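Local coordinates for transcriptional regulator, TetR family (Legionella pneumophila subsp. pneumophila str. Philadelphia 1, PDB 3ON4), which probably binds DNA through an N-terminal helix-turn-helix and regulates transcription, as a two-subunit, all-helical member of the TetR family, at residues 71-76 / 135-140; 90-95 / 180-185; 141-144 / 148-151; 104-109 / 169-174; 18-23 / 62-67. All blocks are in the same frame, centred on the assembly; numbering follows the deposited sequence.

Contact 1 (71-76 / 135-140); sequences AVLSDI and IEWLKG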
# COMPACT_ATOMS: atom_id res chain seq x y z
N ALA A 71 -18.68 11.98 -5.39
CA ALA A 71 -19.45 12.47 -6.54
C ALA A 71 -19.30 11.52 -7.74
O ALA A 71 -20.27 11.19 -8.40
CB ALA A 71 -19.00 13.89 -6.93
N VAL A 72 -18.07 11.10 -8.00
CA VAL A 72 -17.78 10.17 -9.09
C VAL A 72 -18.57 8.87 -8.92
O VAL A 72 -19.20 8.38 -9.87
CB VAL A 72 -16.26 9.89 -9.17
CG1 VAL A 72 -15.95 8.66 -10.09
CG2 VAL A 72 -15.52 11.13 -9.65
N LEU A 73 -18.55 8.34 -7.70
CA LEU A 73 -19.23 7.08 -7.38
C LEU A 73 -20.75 7.21 -7.49
O LEU A 73 -21.43 6.34 -8.05
CB LEU A 73 -18.83 6.62 -5.97
CG LEU A 73 -17.38 6.18 -5.75
CD1 LEU A 73 -17.25 5.61 -4.35
CD2 LEU A 73 -16.92 5.18 -6.78
N SER A 74 -21.26 8.31 -6.94
CA SER A 74 -22.67 8.63 -7.01
C SER A 74 -23.17 8.61 -8.45
O SER A 74 -24.26 8.08 -8.74
CB SER A 74 -22.92 10.01 -6.37
OG SER A 74 -24.29 10.34 -6.43
N ASP A 75 -22.37 9.18 -9.36
CA ASP A 75 -22.74 9.23 -10.78
C ASP A 75 -22.77 7.86 -11.43
O ASP A 75 -23.56 7.64 -12.35
CB ASP A 75 -21.81 10.16 -11.56
CG ASP A 75 -22.15 11.63 -11.35
OD1 ASP A 75 -23.34 11.95 -11.17
OD2 ASP A 75 -21.22 12.47 -11.37
N ILE A 76 -21.91 6.95 -10.97
CA ILE A 76 -21.90 5.57 -11.45
C ILE A 76 -23.10 4.81 -10.91
O ILE A 76 -23.80 4.16 -11.69
CB ILE A 76 -20.59 4.83 -11.06
CG1 ILE A 76 -19.39 5.45 -11.80
CG2 ILE A 76 -20.71 3.34 -11.35
CD1 ILE A 76 -18.04 5.07 -11.23
N ILE A 135 -15.88 1.31 0.74
CA ILE A 135 -16.37 -0.00 1.13
C ILE A 135 -17.90 -0.04 1.20
O ILE A 135 -18.53 -0.95 0.63
CB ILE A 135 -15.71 -0.43 2.46
CG1 ILE A 135 -14.20 -0.67 2.20
CG2 ILE A 135 -16.42 -1.65 3.08
CD1 ILE A 135 -13.39 -0.73 3.44
N GLU A 136 -18.50 0.97 1.83
CA GLU A 136 -19.97 1.09 1.86
C GLU A 136 -20.56 1.18 0.45
O GLU A 136 -21.55 0.51 0.16
CB GLU A 136 -20.40 2.29 2.71
CG GLU A 136 -21.93 2.48 2.86
CD GLU A 136 -22.63 1.24 3.38
OE1 GLU A 136 -22.08 0.56 4.29
OE2 GLU A 136 -23.73 0.92 2.86
N TRP A 137 -19.96 1.98 -0.43
CA TRP A 137 -20.44 2.08 -1.82
C TRP A 137 -20.39 0.72 -2.54
O TRP A 137 -21.38 0.27 -3.14
CB TRP A 137 -19.61 3.08 -2.60
CG TRP A 137 -20.16 3.33 -3.94
CD1 TRP A 137 -21.17 4.19 -4.28
CD2 TRP A 137 -19.74 2.70 -5.15
NE1 TRP A 137 -21.41 4.13 -5.63
CE2 TRP A 137 -20.55 3.22 -6.19
CE3 TRP A 137 -18.79 1.72 -5.46
CZ2 TRP A 137 -20.41 2.82 -7.51
CZ3 TRP A 137 -18.65 1.32 -6.77
CH2 TRP A 137 -19.45 1.88 -7.79
N LEU A 138 -19.24 0.07 -2.47
CA LEU A 138 -19.05 -1.27 -3.05
C LEU A 138 -20.04 -2.33 -2.51
O LEU A 138 -20.66 -3.08 -3.29
CB LEU A 138 -17.60 -1.74 -2.83
CG LEU A 138 -16.49 -1.12 -3.67
CD1 LEU A 138 -15.09 -1.57 -3.22
CD2 LEU A 138 -16.73 -1.47 -5.15
N LYS A 139 -20.19 -2.39 -1.18
CA LYS A 139 -21.14 -3.28 -0.51
C LYS A 139 -22.56 -3.05 -1.01
O LYS A 139 -23.29 -4.00 -1.32
CB LYS A 139 -21.10 -3.07 1.00
CG LYS A 139 -22.15 -3.87 1.81
CD LYS A 139 -22.22 -3.26 3.21
CE LYS A 139 -23.23 -3.92 4.08
NZ LYS A 139 -23.87 -2.92 5.00
N GLY A 140 -22.95 -1.78 -1.07
CA GLY A 140 -24.30 -1.43 -1.57
C GLY A 140 -24.57 -1.86 -3.01
O GLY A 140 -25.66 -2.39 -3.31
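Leu73 lies over one face of the Trp137 indole, while Ile76 meets the same ring near its plane at the edge. Leu73 CB sits 3.7 Å from the centroid of the Trp137 five-membered ring, and that direction is only 14° off the ring normal, which qualifies as a CH-pi contact. Further along the same residue, Leu73 CD1 comes to 3.7 Å from Trp137 CG. Ile76 crosses the indole at about a right angle, its CG2 3.9 Å from Trp137 CZ2 on the benzene rim. With CG anti to the backbone nitrogen (chi1 -173°), the indole is thrown out toward helix 54-77. The two helix segments run nearly parallel with axes 11.4 Å apart, a distance the indole spans. Beyond the pair, Phe91 of helix 84-98 packs on Leu73, within the helical C-terminal domain characteristic of TetR regulators. The polar edge is less well matched: Trp137 NE1 lies 3.3 Å from Leu73 O, but the bond is bent (122° at the hydrogen) and weak. Ser77 OG hydrogen-bonds to both NE1 and Leu73 O. The chemistry is therefore mainly apolar packing on an aromatic face, with the indole N-H served chiefly by the serine.

Contact 2 (90-95 / 180-185); sequences KFFDAI and EGVRHF
Apolar packing comes first here, with Val182 set over the face of the Phe92 ring. Val182 CG1 is 3.9 Å from the Phe92 ring centroid and 11° off its normal, so the methyl stands above the centre in a CH-pi contact. Val182 CB adds a second touch, 3.7 Å from Phe92 CZ at the far end of the ring. Phe92 reaches this position through a trans first torsion (chi1 -171°), carrying the ring across a gap of 11.1 Å between the axes. The helices run antiparallel at 164°, packing helix 84-98 against the C-terminal helix 177-189 in the all-helical C-terminal domain of a TetR-type regulator. Helix 177-189 also faces the second subunit, where Gln158 of that chain donates a hydrogen bond to Gly181 O. The polar interactions lie on the side of the contact nearer solvent. Asp93 OD1 approaches the edge of the Arg183 guanidinium, close to its plane, but at 4.2 Å from Arg183 NH1 it is beyond salt-bridge range. One water spans the gap, donating to Asp93 OD1 at 2.8 Å and accepting from Arg183 NH1 at 2.8 Å. Arg183 also forms a direct salt bridge through NE to Asp187, one turn further along its own helix.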
# COMPACT_ATOMS: atom_id res chain seq x y z
N LYS A 90 -16.58 0.22 -13.71
CA LYS A 90 -16.41 1.66 -13.92
C LYS A 90 -15.78 2.34 -12.71
O LYS A 90 -15.04 3.32 -12.85
CB LYS A 90 -17.75 2.34 -14.26
CG LYS A 90 -18.34 1.93 -15.59
CD LYS A 90 -17.54 2.38 -16.82
CE LYS A 90 -18.22 1.89 -18.09
NZ LYS A 90 -17.48 2.15 -19.38
N PHE A 91 -16.05 1.81 -11.51
CA PHE A 91 -15.36 2.25 -10.30
C PHE A 91 -13.85 2.08 -10.48
O PHE A 91 -13.09 3.01 -10.22
CB PHE A 91 -15.87 1.47 -9.08
CG PHE A 91 -14.87 1.36 -7.97
CD1 PHE A 91 -14.73 2.38 -7.04
CD2 PHE A 91 -14.10 0.23 -7.84
CE1 PHE A 91 -13.82 2.27 -6.01
CE2 PHE A 91 -13.19 0.11 -6.81
CZ PHE A 91 -13.05 1.11 -5.91
N PHE A 92 -13.42 0.90 -10.94
CA PHE A 92 -11.99 0.70 -11.16
C PHE A 92 -11.43 1.64 -12.23
O PHE A 92 -10.35 2.24 -12.03
CB PHE A 92 -11.67 -0.76 -11.49
CG PHE A 92 -10.19 -1.07 -11.52
CD1 PHE A 92 -9.35 -0.61 -10.52
CD2 PHE A 92 -9.64 -1.80 -12.55
CE1 PHE A 92 -7.97 -0.90 -10.55
CE2 PHE A 92 -8.27 -2.08 -12.59
CZ PHE A 92 -7.45 -1.64 -11.58
N ASP A 93 -12.16 1.82 -13.33
CA ASP A 93 -11.77 2.81 -14.36
C ASP A 93 -11.61 4.22 -13.76
O ASP A 93 -10.64 4.94 -14.06
CB ASP A 93 -12.76 2.84 -15.54
CG ASP A 93 -12.74 1.57 -16.40
OD1 ASP A 93 -11.79 0.75 -16.35
OD2 ASP A 93 -13.70 1.42 -17.19
N ALA A 94 -12.55 4.62 -12.90
CA ALA A 94 -12.47 5.93 -12.24
C ALA A 94 -11.22 6.05 -11.35
O ALA A 94 -10.58 7.09 -11.34
CB ALA A 94 -13.73 6.21 -11.42
N ILE A 95 -10.87 4.98 -10.65
CA ILE A 95 -9.66 4.95 -9.81
C ILE A 95 -8.41 5.04 -10.71
O ILE A 95 -7.49 5.79 -10.43
CB ILE A 95 -9.58 3.70 -8.94
CG1 ILE A 95 -10.72 3.67 -7.90
CG2 ILE A 95 -8.20 3.62 -8.23
CD1 ILE A 95 -10.75 4.89 -6.95
N GLU A 180 -4.44 -5.45 -14.60
CA GLU A 180 -5.28 -6.41 -15.35
C GLU A 180 -5.81 -7.48 -14.40
O GLU A 180 -6.93 -7.91 -14.53
CB GLU A 180 -4.50 -7.03 -16.50
CG GLU A 180 -4.18 -6.05 -17.62
CD GLU A 180 -3.28 -6.65 -18.70
OE1 GLU A 180 -2.88 -7.82 -18.55
OE2 GLU A 180 -2.98 -5.95 -19.69
N GLY A 181 -4.98 -7.88 -13.45
CA GLY A 181 -5.35 -8.85 -12.41
C GLY A 181 -6.52 -8.42 -11.55
O GLY A 181 -7.34 -9.26 -11.16
N VAL A 182 -6.60 -7.13 -11.26
CA VAL A 182 -7.72 -6.58 -10.51
C VAL A 182 -8.99 -6.72 -11.35
O VAL A 182 -10.03 -7.18 -10.87
CB VAL A 182 -7.53 -5.10 -10.20
CG1 VAL A 182 -8.72 -4.59 -9.37
CG2 VAL A 182 -6.19 -4.87 -9.49
N ARG A 183 -8.90 -6.30 -12.61
CA ARG A 183 -10.03 -6.45 -13.52
C ARG A 183 -10.44 -7.91 -13.71
O ARG A 183 -11.62 -8.20 -13.70
CB ARG A 183 -9.74 -5.79 -14.86
CG ARG A 183 -10.87 -5.83 -15.87
CD ARG A 183 -12.20 -5.26 -15.37
NE ARG A 183 -13.18 -5.37 -16.44
CZ ARG A 183 -13.52 -4.40 -17.30
NH1 ARG A 183 -13.00 -3.18 -17.23
NH2 ARG A 183 -14.41 -4.67 -18.24
N HIS A 184 -9.47 -8.81 -13.88
CA HIS A 184 -9.76 -10.24 -13.99
C HIS A 184 -10.52 -10.75 -12.76
O HIS A 184 -11.47 -11.50 -12.89
CB HIS A 184 -8.47 -11.08 -14.12
CG HIS A 184 -7.78 -10.94 -15.45
ND1 HIS A 184 -8.46 -10.90 -16.65
CD2 HIS A 184 -6.46 -10.88 -15.76
CE1 HIS A 184 -7.59 -10.80 -17.64
NE2 HIS A 184 -6.37 -10.78 -17.13
N PHE A 185 -10.09 -10.36 -11.56
CA PHE A 185 -10.78 -10.78 -10.34
C PHE A 185 -12.24 -10.33 -10.36
O PHE A 185 -13.16 -11.09 -10.03
CB PHE A 185 -10.08 -10.24 -9.09
CG PHE A 185 -10.85 -10.48 -7.81
CD1 PHE A 185 -10.72 -11.68 -7.13
CD2 PHE A 185 -11.68 -9.51 -7.28
CE1 PHE A 185 -11.42 -11.92 -5.95
CE2 PHE A 185 -12.36 -9.72 -6.09
CZ PHE A 185 -12.24 -10.93 -5.43
O HOH W 1 -12.34 -1.63 -15.05

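Contact 3 (141-144 / 148-151); sequences VLET and DNES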
# COMPACT_ATOMS: atom_id res chain seq x y z
N VAL A 141 -23.61 -1.64 -3.89
CA VAL A 141 -23.74 -2.05 -5.30
C VAL A 141 -23.89 -3.57 -5.36
O VAL A 141 -24.76 -4.10 -6.07
CB VAL A 141 -22.49 -1.59 -6.13
CG1 VAL A 141 -22.50 -2.23 -7.50
CG2 VAL A 141 -22.46 -0.06 -6.28
N LEU A 142 -23.06 -4.27 -4.59
CA LEU A 142 -23.07 -5.73 -4.57
C LEU A 142 -24.35 -6.31 -3.99
O LEU A 142 -24.81 -7.37 -4.44
CB LEU A 142 -21.85 -6.26 -3.80
CG LEU A 142 -20.47 -6.05 -4.44
CD1 LEU A 142 -19.38 -6.39 -3.42
CD2 LEU A 142 -20.29 -6.89 -5.70
N GLU A 143 -24.95 -5.63 -3.02
CA GLU A 143 -26.26 -6.02 -2.50
C GLU A 143 -27.36 -5.91 -3.55
O GLU A 143 -28.26 -6.75 -3.59
CB GLU A 143 -26.62 -5.22 -1.25
CG GLU A 143 -25.82 -5.63 -0.03
CD GLU A 143 -26.06 -4.73 1.17
OE1 GLU A 143 -26.44 -3.55 1.00
OE2 GLU A 143 -25.87 -5.23 2.30
N THR A 144 -27.27 -4.90 -4.42
CA THR A 144 -28.20 -4.79 -5.57
C THR A 144 -27.99 -5.93 -6.57
O THR A 144 -28.88 -6.23 -7.35
CB THR A 144 -28.10 -3.45 -6.33
OG1 THR A 144 -26.85 -3.37 -7.03
CG2 THR A 144 -28.28 -2.26 -5.37
N ASP A 148 -25.81 -11.46 -0.38
CA ASP A 148 -26.22 -11.19 0.99
C ASP A 148 -25.26 -10.20 1.66
O ASP A 148 -24.18 -9.94 1.16
CB ASP A 148 -26.46 -12.48 1.79
CG ASP A 148 -25.19 -13.28 2.09
OD1 ASP A 148 -24.07 -12.75 2.10
OD2 ASP A 148 -25.34 -14.48 2.39
N ASN A 149 -25.68 -9.62 2.77
CA ASN A 149 -24.87 -8.62 3.49
C ASN A 149 -23.42 -9.07 3.74
O ASN A 149 -22.46 -8.34 3.45
CB ASN A 149 -25.54 -8.30 4.82
CG ASN A 149 -24.79 -7.24 5.59
OD1 ASN A 149 -24.56 -6.15 5.10
ND2 ASN A 149 -24.39 -7.57 6.81
N GLU A 150 -23.27 -10.27 4.28
CA GLU A 150 -21.96 -10.76 4.67
C GLU A 150 -21.03 -10.92 3.45
O GLU A 150 -19.88 -10.51 3.50
CB GLU A 150 -22.10 -12.10 5.39
CG GLU A 150 -20.78 -12.78 5.76
CD GLU A 150 -20.37 -12.53 7.21
OE1 GLU A 150 -19.84 -11.43 7.49
OE2 GLU A 150 -20.58 -13.44 8.05
N SER A 151 -21.55 -11.54 2.39
CA SER A 151 -20.76 -11.77 1.18
C SER A 151 -20.42 -10.46 0.49
O SER A 151 -19.36 -10.35 -0.10
CB SER A 151 -21.52 -12.67 0.21
OG SER A 151 -21.91 -13.89 0.83
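The side chains of Glu143 and Asn149 lie alongside each other and point the same way, carboxylate and amide planes 43° apart, so neither group stacks on the other's face. Their closest atoms are Glu143 OE2 and Asn149 OD1, 3.2 Å apart; as modelled both are acceptors, and no hydrogen bond joins them. The pair flanks the short interhelical turn between helix 121-144 and helix 149-173 in the C-terminal domain, a connection separate from the predicted DNA-binding motif. Only three residues separate the two segments, and Glu143 CA and Asp148 CA come within 6.2 Å. Glu143 extends beyond CG (chi2 173°), which carries its carboxylate across to the start of the second helix. On the inner side of the turn, buried Leu142 packs on Leu155 of helix 149-173, and the same leucine touches Tyr147 in the connecting loop. Asp148 occupies the N-cap of that helix, and its OD1 accepts from two donors of Ser151. The backbone bond is nearly straight, 163° at the hydrogen, and follows the carboxylate's C-O direction, whereas Ser151 OG approaches from above the carboxylate plane, 2.8 Å from Asp148 OD1.

Contact 4 (104-109 / 169-174); sequences NKMCLG and LARLYG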
# COMPACT_ATOMS: atom_id res chain seq x y z
N ASN A 104 1.39 8.33 -13.08
CA ASN A 104 1.80 7.15 -12.31
C ASN A 104 1.57 7.32 -10.81
O ASN A 104 2.34 6.79 -10.00
CB ASN A 104 3.28 6.85 -12.58
CG ASN A 104 3.67 5.45 -12.17
OD1 ASN A 104 2.96 4.48 -12.47
ND2 ASN A 104 4.79 5.33 -11.50
N LYS A 105 0.50 8.04 -10.45
CA LYS A 105 0.13 8.25 -9.07
C LYS A 105 -0.41 7.02 -8.35
O LYS A 105 -0.99 6.12 -8.96
CB LYS A 105 -0.88 9.38 -8.95
CG LYS A 105 -0.27 10.77 -9.10
CD LYS A 105 -1.33 11.80 -9.40
CE LYS A 105 -0.76 13.08 -9.98
NZ LYS A 105 -1.85 13.94 -10.49
N MSE A 106 -0.21 7.01 -7.04
CA MSE A 106 -0.87 6.04 -6.17
C MSE A 106 -2.19 6.64 -5.69
O MSE A 106 -2.38 7.87 -5.71
CB MSE A 106 0.06 5.75 -4.98
CG MSE A 106 -0.45 4.76 -3.94
SE MSE A 106 -0.95 3.05 -4.70
CE MSE A 106 -1.71 2.25 -3.11
N CYS A 107 -3.08 5.77 -5.24
CA CYS A 107 -4.31 6.19 -4.55
C CYS A 107 -3.96 7.09 -3.38
O CYS A 107 -3.06 6.75 -2.60
CB CYS A 107 -5.02 4.95 -4.00
SG CYS A 107 -6.52 5.30 -3.00
N LEU A 108 -4.63 8.23 -3.24
CA LEU A 108 -4.38 9.11 -2.08
C LEU A 108 -4.66 8.39 -0.75
O LEU A 108 -3.91 8.52 0.23
CB LEU A 108 -5.25 10.36 -2.14
CG LEU A 108 -4.97 11.46 -1.14
CD1 LEU A 108 -3.63 12.19 -1.46
CD2 LEU A 108 -6.11 12.44 -1.12
N GLY A 109 -5.74 7.62 -0.73
CA GLY A 109 -6.09 6.85 0.44
C GLY A 109 -5.01 5.83 0.79
O GLY A 109 -4.62 5.67 1.96
N LEU A 169 1.88 -2.04 -6.67
CA LEU A 169 2.89 -2.78 -7.38
C LEU A 169 2.99 -2.37 -8.86
O LEU A 169 4.09 -2.38 -9.41
CB LEU A 169 2.67 -4.30 -7.24
CG LEU A 169 2.67 -4.76 -5.78
CD1 LEU A 169 2.43 -6.24 -5.69
CD2 LEU A 169 3.99 -4.37 -5.11
N ALA A 170 1.86 -2.07 -9.51
CA ALA A 170 1.90 -1.68 -10.93
C ALA A 170 2.79 -0.48 -11.15
O ALA A 170 3.53 -0.43 -12.13
CB ALA A 170 0.48 -1.39 -11.50
N ARG A 171 2.75 0.49 -10.24
CA ARG A 171 3.41 1.76 -10.49
C ARG A 171 4.92 1.69 -10.27
O ARG A 171 5.62 2.60 -10.63
CB ARG A 171 2.75 2.89 -9.70
CG ARG A 171 2.84 2.78 -8.24
CD ARG A 171 1.95 3.87 -7.58
NE ARG A 171 2.51 5.21 -7.69
CZ ARG A 171 3.40 5.77 -6.87
NH1 ARG A 171 3.91 5.10 -5.82
NH2 ARG A 171 3.80 7.00 -7.10
N LEU A 172 5.42 0.61 -9.69
CA LEU A 172 6.86 0.43 -9.60
C LEU A 172 7.54 0.14 -10.93
O LEU A 172 8.66 0.62 -11.18
CB LEU A 172 7.18 -0.74 -8.68
CG LEU A 172 6.55 -0.76 -7.29
CD1 LEU A 172 7.23 -1.87 -6.50
CD2 LEU A 172 6.67 0.58 -6.59
N TYR A 173 6.85 -0.66 -11.75
CA TYR A 173 7.40 -1.33 -12.92
C TYR A 173 6.81 -0.84 -14.24
O TYR A 173 7.31 -1.19 -15.31
CB TYR A 173 7.04 -2.82 -12.84
CG TYR A 173 7.63 -3.66 -11.72
CD1 TYR A 173 8.97 -4.00 -11.73
CD2 TYR A 173 6.84 -4.18 -10.71
CE1 TYR A 173 9.51 -4.80 -10.72
CE2 TYR A 173 7.37 -4.97 -9.70
CZ TYR A 173 8.71 -5.28 -9.72
OH TYR A 173 9.25 -6.07 -8.72
N GLY A 174 5.71 -0.10 -14.19
CA GLY A 174 4.88 0.11 -15.37
C GLY A 174 4.28 -1.20 -15.83
O GLY A 174 3.99 -1.39 -17.03
O HOH W 2 4.04 9.01 -9.19
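Asn104, in a left-handed backbone conformation, brings its CA to 5.9 Å from the CA of Arg171 near the end of helix 149-173. The two residues then bond in both directions. Arg171 NE donates to Asn104 O over 2.8 Å, with the acceptor close to the guanidinium plane and the donor tilted 26° from the carbonyl plane. Arg171 NH2 reaches the same oxygen, Asn104 O, only weakly, at 3.3 Å, and a water accepts from NH2 and donates weakly to Asn104 O. In return, Asn104 ND2 meets a lone pair of Arg171 O in the carbonyl plane, 3.0 Å away and almost straight at 177°. Asn104 OD1 also lies 3.2 Å from Arg171 CB, so the amide is pressed against the root of the arginine. Met106, a selenomethionine, crosses the arginine at about a right angle and places CB over one guanidinium face, 3.7 Å from Arg171 NE. A bend at chi3 (-73°) turns the guanidinium edge toward the 104-106 backbone. These bonds join the loop leading into helix 108-115 to the end of helix 149-173. Arg171 NH2 continues to Lys25 O of helix 11-26, in the predicted DNA-binding domain, Gln24 of the same helix bonds to the backbone of Met106, and Gln117 of the second subunit packs on Arg171.

Contact 5 (18-23 / 62-67); sequences VAEALI and ISWHTD
The junction between the predicted DNA-binding domain and the body of this TetR-family protein includes a partly buried histidine-carboxylate hydrogen bond, from helix 54-77 to helix 11-26. His65 ND1 donates to Glu20 OE2 over 2.7 Å, with an N-H...O angle of 167°. The carboxylate oxygen lies at the edge of the imidazole, close to its plane, whereas relative to the carboxylate the ring nitrogen stands 38° above the plane. The two flat groups are almost perpendicular, 88° apart. Glu20 runs extended along its whole length and so spans the 7.9 Å between Glu20 CA and His65 CA. Its other oxygen, OE1, forms a salt bridge to Lys68, one turn beyond Trp64, and the same lysine makes a cation-pi contact with the Trp64 indole. Two positively polarised partners thus grip one carboxylate, which would favour its charged form. Leu108 of helix 108-115 packs on His65, bringing the neighbouring domain against this junction. Trp64 crosses Glu20 at about a right angle, yet the carboxylate and indole planes are only modestly inclined to each other. The approach is oblique, and its nearest pair is Glu20 OE1 and Trp64 CZ3, 3.6 Å apart.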
# COMPACT_ATOMS: atom_id res chain seq x y z
N VAL A 18 -2.08 20.76 -6.01
CA VAL A 18 -0.66 20.33 -6.09
C VAL A 18 -0.31 19.45 -4.90
O VAL A 18 0.40 18.47 -5.06
CB VAL A 18 0.34 21.51 -6.18
CG1 VAL A 18 1.73 20.98 -6.66
CG2 VAL A 18 -0.16 22.56 -7.09
N ALA A 19 -0.85 19.76 -3.71
CA ALA A 19 -0.57 18.94 -2.53
C ALA A 19 -1.07 17.51 -2.75
O ALA A 19 -0.37 16.51 -2.46
CB ALA A 19 -1.21 19.56 -1.25
N GLU A 20 -2.28 17.42 -3.29
CA GLU A 20 -2.87 16.15 -3.64
C GLU A 20 -1.94 15.34 -4.57
O GLU A 20 -1.70 14.16 -4.35
CB GLU A 20 -4.23 16.37 -4.30
CG GLU A 20 -5.00 15.10 -4.62
CD GLU A 20 -6.27 15.36 -5.44
OE1 GLU A 20 -6.20 15.97 -6.54
OE2 GLU A 20 -7.35 14.93 -4.99
N ALA A 21 -1.45 16.01 -5.60
CA ALA A 21 -0.55 15.42 -6.56
C ALA A 21 0.75 14.95 -5.92
O ALA A 21 1.18 13.81 -6.14
CB ALA A 21 -0.24 16.39 -7.70
N LEU A 22 1.36 15.82 -5.10
CA LEU A 22 2.61 15.47 -4.42
C LEU A 22 2.43 14.28 -3.48
O LEU A 22 3.30 13.39 -3.44
CB LEU A 22 3.17 16.69 -3.67
CG LEU A 22 3.68 17.78 -4.63
CD1 LEU A 22 4.06 19.04 -3.84
CD2 LEU A 22 4.85 17.29 -5.48
N ILE A 23 1.32 14.24 -2.75
CA ILE A 23 1.06 13.16 -1.80
C ILE A 23 0.87 11.85 -2.57
O ILE A 23 1.48 10.81 -2.22
CB ILE A 23 -0.14 13.45 -0.87
CG1 ILE A 23 0.21 14.62 0.08
CG2 ILE A 23 -0.52 12.17 -0.09
CD1 ILE A 23 -1.04 15.22 0.80
N ILE A 62 -7.42 15.37 2.07
CA ILE A 62 -8.14 14.09 2.08
C ILE A 62 -9.65 14.36 2.03
O ILE A 62 -10.37 13.68 1.32
CB ILE A 62 -7.84 13.19 3.28
CG1 ILE A 62 -6.36 12.89 3.39
CG2 ILE A 62 -8.62 11.85 3.14
CD1 ILE A 62 -5.92 12.41 4.80
N SER A 63 -10.11 15.36 2.77
CA SER A 63 -11.52 15.70 2.79
C SER A 63 -12.04 16.08 1.38
O SER A 63 -13.09 15.59 0.94
CB SER A 63 -11.80 16.81 3.81
OG SER A 63 -13.17 17.12 3.87
N TRP A 64 -11.29 16.95 0.68
CA TRP A 64 -11.59 17.33 -0.69
C TRP A 64 -11.62 16.13 -1.64
O TRP A 64 -12.57 15.94 -2.44
CB TRP A 64 -10.52 18.30 -1.14
CG TRP A 64 -10.66 18.83 -2.50
CD1 TRP A 64 -11.78 19.38 -3.07
CD2 TRP A 64 -9.62 18.92 -3.48
NE1 TRP A 64 -11.50 19.79 -4.36
CE2 TRP A 64 -10.18 19.53 -4.63
CE3 TRP A 64 -8.27 18.55 -3.50
CZ2 TRP A 64 -9.43 19.77 -5.79
CZ3 TRP A 64 -7.53 18.78 -4.65
CH2 TRP A 64 -8.11 19.38 -5.78
N HIS A 65 -10.58 15.30 -1.55
CA HIS A 65 -10.46 14.13 -2.41
C HIS A 65 -11.62 13.18 -2.20
O HIS A 65 -12.15 12.63 -3.16
CB HIS A 65 -9.15 13.40 -2.13
CG HIS A 65 -8.85 12.27 -3.08
ND1 HIS A 65 -8.24 12.46 -4.29
CD2 HIS A 65 -8.98 10.93 -2.94
CE1 HIS A 65 -8.06 11.29 -4.89
NE2 HIS A 65 -8.49 10.34 -4.08
N THR A 66 -11.99 12.94 -0.94
CA THR A 66 -13.13 12.07 -0.61
C THR A 66 -14.44 12.60 -1.20
O THR A 66 -15.25 11.83 -1.74
CB THR A 66 -13.28 11.86 0.90
OG1 THR A 66 -12.05 11.34 1.44
CG2 THR A 66 -14.44 10.88 1.20
N ASP A 67 -14.65 13.91 -1.11
CA ASP A 67 -15.81 14.54 -1.70
C ASP A 67 -15.86 14.35 -3.22
O ASP A 67 -16.93 14.11 -3.77
CB ASP A 67 -15.84 16.04 -1.38
CG ASP A 67 -16.27 16.34 0.04
OD1 ASP A 67 -16.78 15.44 0.75
OD2 ASP A 67 -16.11 17.51 0.45

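Overall arrangement
Contacts 1, 2, 4 and 5 are partly buried, while contact 3 lies at the surface. Contacts 1 and 5 both use helix 54-77, which runs from the junction with helix 11-26 into the C-terminal domain; contact 1 relies on apolar packing around an aromatic ring, contact 5 on a histidine-carboxylate hydrogen bond. Contact 2 resembles contact 1, an aliphatic side chain lying over an aromatic face, and the two touch where Phe91 packs on Leu73 and Trp137. Contact 3 is a polar corner, its centre about 29 Å from that of hydrogen-bonded contact 4, although both draw on helix 149-173. Leu108 links contacts 4 and 5. Contacts 1, 2 and 4 come within reach of the second subunit, contact 1 through a single residue.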